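Long-range contact in pseudoazurin (Methylobacterium extorquens, PDB 1PMY), which binds a single copper ion and, like other blue copper proteins of the plastocyanin/azurin family, probably carries electrons in the periplasm: residues Asp1-Ser10 with Asp29-His40. Residues are numbered along the deposited sequence; the frame is centred on the assembly and turned at random.
With CU (copper (II) ion), chain B.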
loop_
_atom_site.group_PDB
_atom_site.type_symbol
_atom_site.label_atom_id
_atom_site.label_comp_id
_atom_site.label_asym_id
_atom_site.label_seq_id
_atom_site.Cartn_x
_atom_site.Cartn_y
_atom_site.Cartn_z
ATOM N N ASP A 1 -1.239 -9.913 14.434
ATOM C CA ASP A 1 -0.649 -10.887 13.505
ATOM C C ASP A 1 0.011 -10.149 12.318
ATOM O O ASP A 1 -0.195 -8.957 12.135
ATOM C CB ASP A 1 -1.485 -12.050 13.154
ATOM C CG ASP A 1 -2.785 -11.710 12.469
ATOM O OD1 ASP A 1 -2.767 -11.176 11.365
ATOM O OD2 ASP A 1 -3.834 -12.054 13.107
ATOM N N GLU A 2 0.807 -10.941 11.617
ATOM C CA GLU A 2 1.632 -10.465 10.522
ATOM C C GLU A 2 1.360 -11.157 9.214
ATOM O O GLU A 2 1.357 -12.424 9.114
ATOM C CB GLU A 2 3.103 -10.570 10.785
ATOM C CG GLU A 2 4.072 -10.281 9.607
ATOM C CD GLU A 2 5.436 -10.712 10.131
ATOM O OE1 GLU A 2 6.006 -10.024 10.968
ATOM O OE2 GLU A 2 5.737 -11.846 9.721
ATOM N N VAL A 3 1.097 -10.300 8.256
ATOM C CA VAL A 3 0.693 -10.669 6.871
ATOM C C VAL A 3 1.900 -10.358 5.978
ATOM O O VAL A 3 2.544 -9.328 6.199
ATOM C CB VAL A 3 -0.541 -9.763 6.505
ATOM C CG1 VAL A 3 -0.956 -9.792 5.074
ATOM C CG2 VAL A 3 -1.709 -10.092 7.458
ATOM N N ALA A 4 2.132 -11.242 5.039
ATOM C CA ALA A 4 3.232 -11.045 4.094
ATOM C C ALA A 4 2.630 -10.600 2.744
ATOM O O ALA A 4 1.717 -11.240 2.217
ATOM C CB ALA A 4 3.882 -12.475 3.915
ATOM N N VAL A 5 3.337 -9.664 2.174
ATOM C CA VAL A 5 3.146 -9.047 0.902
ATOM C C VAL A 5 4.507 -9.091 0.159
ATOM O O VAL A 5 5.539 -8.696 0.730
ATOM C CB VAL A 5 2.730 -7.542 1.105
ATOM C CG1 VAL A 5 2.645 -6.831 -0.273
ATOM C CG2 VAL A 5 1.363 -7.552 1.773
ATOM N N LYS A 6 4.412 -9.641 -1.032
ATOM C CA LYS A 6 5.521 -9.794 -1.949
ATOM C C LYS A 6 5.664 -8.560 -2.890
ATOM O O LYS A 6 4.663 -8.077 -3.407
ATOM C CB LYS A 6 5.402 -10.976 -2.888
ATOM C CG LYS A 6 4.870 -12.294 -2.489
ATOM C CD LYS A 6 5.104 -12.975 -1.203
ATOM C CE LYS A 6 4.459 -12.429 0.060
ATOM N NZ LYS A 6 2.929 -12.571 -0.051
ATOM N N MET A 7 6.899 -8.175 -3.116
ATOM C CA MET A 7 7.259 -7.077 -4.075
ATOM C C MET A 7 7.743 -7.765 -5.363
ATOM O O MET A 7 8.820 -8.407 -5.349
ATOM C CB MET A 7 8.319 -6.209 -3.373
ATOM C CG MET A 7 7.604 -5.633 -2.136
ATOM S SD MET A 7 8.711 -4.397 -1.343
ATOM C CE MET A 7 10.023 -5.528 -0.905
ATOM N N LEU A 8 6.932 -7.671 -6.377
ATOM C CA LEU A 8 7.181 -8.405 -7.642
ATOM C C LEU A 8 7.304 -7.550 -8.909
ATOM O O LEU A 8 6.656 -6.569 -9.102
ATOM C CB LEU A 8 5.992 -9.361 -7.895
ATOM C CG LEU A 8 5.671 -10.411 -6.863
ATOM C CD1 LEU A 8 4.225 -10.883 -6.954
ATOM C CD2 LEU A 8 6.654 -11.516 -6.818
ATOM N N ASN A 9 8.220 -8.064 -9.728
ATOM C CA ASN A 9 8.386 -7.513 -11.098
ATOM C C ASN A 9 7.139 -7.876 -11.939
ATOM O O ASN A 9 6.715 -7.045 -12.806
ATOM C CB ASN A 9 9.649 -8.055 -11.741
ATOM C CG ASN A 9 10.917 -7.552 -11.164
ATOM O OD1 ASN A 9 10.945 -6.597 -10.307
ATOM N ND2 ASN A 9 12.041 -8.059 -11.657
ATOM N N SER A 10 6.655 -9.082 -11.783
ATOM C CA SER A 10 5.497 -9.610 -12.543
ATOM C C SER A 10 4.597 -10.416 -11.643
ATOM O O SER A 10 5.058 -11.289 -10.893
ATOM C CB SER A 10 5.998 -10.332 -13.798
ATOM O OG SER A 10 4.929 -10.527 -14.737
ATOM N N ASP A 29 -1.828 -5.262 13.925
ATOM C CA ASP A 29 -1.284 -6.124 12.890
ATOM C C ASP A 29 -0.029 -5.464 12.253
ATOM O O ASP A 29 0.106 -4.216 12.228
ATOM C CB ASP A 29 -2.179 -6.696 11.869
ATOM C CG ASP A 29 -3.340 -7.543 12.332
ATOM O OD1 ASP A 29 -3.179 -8.215 13.429
ATOM O OD2 ASP A 29 -4.361 -7.650 11.708
ATOM N N SER A 30 0.785 -6.270 11.659
ATOM C CA SER A 30 1.938 -5.812 10.892
ATOM C C SER A 30 1.885 -6.461 9.505
ATOM O O SER A 30 1.232 -7.504 9.188
ATOM C CB SER A 30 3.230 -5.980 11.661
ATOM O OG SER A 30 3.480 -7.380 11.779
ATOM N N ILE A 31 2.604 -5.810 8.560
ATOM C CA ILE A 31 2.824 -6.446 7.245
ATOM C C ILE A 31 4.351 -6.656 7.157
ATOM O O ILE A 31 5.069 -5.749 7.503
ATOM C CB ILE A 31 2.346 -5.543 6.030
ATOM C CG1 ILE A 31 0.808 -5.436 6.032
ATOM C CG2 ILE A 31 2.867 -6.050 4.660
ATOM C CD1 ILE A 31 0.220 -4.309 5.061
ATOM N N LYS A 32 4.704 -7.814 6.631
ATOM C CA LYS A 32 6.136 -7.992 6.260
ATOM C C LYS A 32 6.133 -7.951 4.709
ATOM O O LYS A 32 5.519 -8.796 3.974
ATOM C CB LYS A 32 6.609 -9.363 6.744
ATOM C CG LYS A 32 8.116 -9.577 6.516
ATOM C CD LYS A 32 8.507 -10.996 7.072
ATOM C CE LYS A 32 9.103 -10.862 8.474
ATOM N NZ LYS A 32 10.543 -10.393 8.398
ATOM N N PHE A 33 6.838 -7.008 4.145
ATOM C CA PHE A 33 6.955 -6.826 2.678
ATOM C C PHE A 33 8.242 -7.633 2.298
ATOM O O PHE A 33 9.233 -7.365 2.938
ATOM C CB PHE A 33 7.232 -5.330 2.343
ATOM C CG PHE A 33 5.950 -4.524 2.542
ATOM C CD1 PHE A 33 5.035 -4.442 1.554
ATOM C CD2 PHE A 33 5.776 -3.883 3.815
ATOM C CE1 PHE A 33 3.856 -3.734 1.743
ATOM C CE2 PHE A 33 4.662 -3.065 3.978
ATOM C CZ PHE A 33 3.680 -3.032 2.966
ATOM N N LEU A 34 8.037 -8.572 1.380
ATOM C CA LEU A 34 9.144 -9.469 0.995
ATOM C C LEU A 34 9.751 -9.087 -0.337
ATOM O O LEU A 34 9.005 -9.036 -1.299
ATOM C CB LEU A 34 8.507 -10.889 0.945
ATOM C CG LEU A 34 8.075 -11.422 2.341
ATOM C CD1 LEU A 34 7.264 -12.689 2.111
ATOM C CD2 LEU A 34 9.253 -11.594 3.245
ATOM N N PRO A 35 11.079 -8.948 -0.345
ATOM C CA PRO A 35 11.784 -8.613 -1.580
ATOM C C PRO A 35 11.899 -9.829 -2.484
ATOM O O PRO A 35 13.033 -10.200 -2.848
ATOM C CB PRO A 35 13.133 -8.064 -1.043
ATOM C CG PRO A 35 13.395 -8.959 0.171
ATOM C CD PRO A 35 11.995 -9.069 0.834
ATOM N N THR A 36 10.832 -10.393 -2.949
ATOM C CA THR A 36 10.730 -11.528 -3.865
ATOM C C THR A 36 11.641 -11.245 -5.032
ATOM O O THR A 36 12.479 -12.045 -5.520
ATOM C CB THR A 36 9.302 -11.966 -4.293
ATOM O OG1 THR A 36 8.443 -12.000 -3.124
ATOM C CG2 THR A 36 9.258 -13.348 -5.033
ATOM N N ASP A 37 11.409 -10.048 -5.584
ATOM C CA ASP A 37 12.267 -9.513 -6.652
ATOM C C ASP A 37 12.953 -8.302 -5.989
ATOM O O ASP A 37 12.407 -7.666 -5.078
ATOM C CB ASP A 37 11.480 -9.119 -7.877
ATOM C CG ASP A 37 10.920 -10.299 -8.667
ATOM O OD1 ASP A 37 11.692 -11.209 -8.950
ATOM O OD2 ASP A 37 9.781 -10.288 -9.090
ATOM N N LYS A 38 14.158 -8.058 -6.406
ATOM C CA LYS A 38 14.948 -6.934 -5.912
ATOM C C LYS A 38 14.447 -5.633 -6.588
ATOM O O LYS A 38 13.817 -5.661 -7.647
ATOM C CB LYS A 38 16.390 -7.237 -6.439
ATOM C CG LYS A 38 17.185 -6.172 -7.039
ATOM C CD LYS A 38 18.177 -6.408 -8.122
ATOM C CE LYS A 38 17.591 -7.174 -9.331
ATOM N NZ LYS A 38 17.169 -6.201 -10.402
ATOM N N GLY A 39 14.931 -4.535 -5.983
ATOM C CA GLY A 39 14.677 -3.213 -6.596
ATOM C C GLY A 39 13.312 -2.602 -6.220
ATOM O O GLY A 39 12.932 -1.683 -6.948
ATOM N N HIS A 40 12.660 -3.099 -5.234
ATOM C CA HIS A 40 11.362 -2.531 -4.784
ATOM C C HIS A 40 11.473 -1.967 -3.387
ATOM O O HIS A 40 12.337 -2.435 -2.620
ATOM C CB HIS A 40 10.241 -3.534 -4.964
ATOM C CG HIS A 40 10.065 -4.084 -6.320
ATOM N ND1 HIS A 40 9.588 -3.518 -7.473
ATOM C CD2 HIS A 40 10.403 -5.382 -6.704
ATOM C CE1 HIS A 40 9.594 -4.356 -8.464
ATOM N NE2 HIS A 40 10.056 -5.493 -8.013
HETATM CU CU CU B . 8.914 -1.570 -7.300
HETATM O O HOH W 1 -5.787 -9.580 13.899
HETATM O O HOH W 2 12.582 -4.562 -9.979
HETATM O O HOH W 3 14.530 -7.037 -10.280
HETATM O O HOH W 4 8.354 -11.556 -10.776
#
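Asp29 takes the amino terminus of Asp1 in a salt bridge, OD1 to Asp1 N 2.8 Å, at the start of a parallel strand pair, 2-8 with 30-34, in the cupredoxin beta-sandwich. The amino group meets the anti side of OD1, 34° out of the carboxylate plane, while the backbone N of Lys26 binds OD2. With an alanine here the terminal ammonium is likely to lose its carboxylate partner and turn more freely. The backbones bond alternately from Ser30 N with Asp1 O to Met7 N with Leu34 O; the shortest is Leu34 N to Val5 O, 2.6 Å. On the core face, Ile31 CG2 sits over the centre of the Phe33 ring and touches Val5 CG2 at 3.6 Å. Lys32 crosses Glu2 with its methylenes, its NZ going to Glu63. Leu34 CD1 packs tightly on Lys6 CE (3.5 Å); Lys6 CG is anti to its carbonyl carbon (chi1 -39°), and bends beyond it curl NZ back to Ala4 O, above the carbonyl plane. At Pro35, centre of an inverse gamma turn, the strand ends and Met7 CE comes against Pro35 CA. Asp37 then grips twice: its N binds Met7 O, and its OD2 accepts Asn9 N (2.8 Å). His40 completes the copper site with Cys78, His81 and Met86: ND1 binds copper at 2.1 Å, while NE2 makes a weak, bent hydrogen bond (130°) to Asn9 OD1 at 2.7 Å.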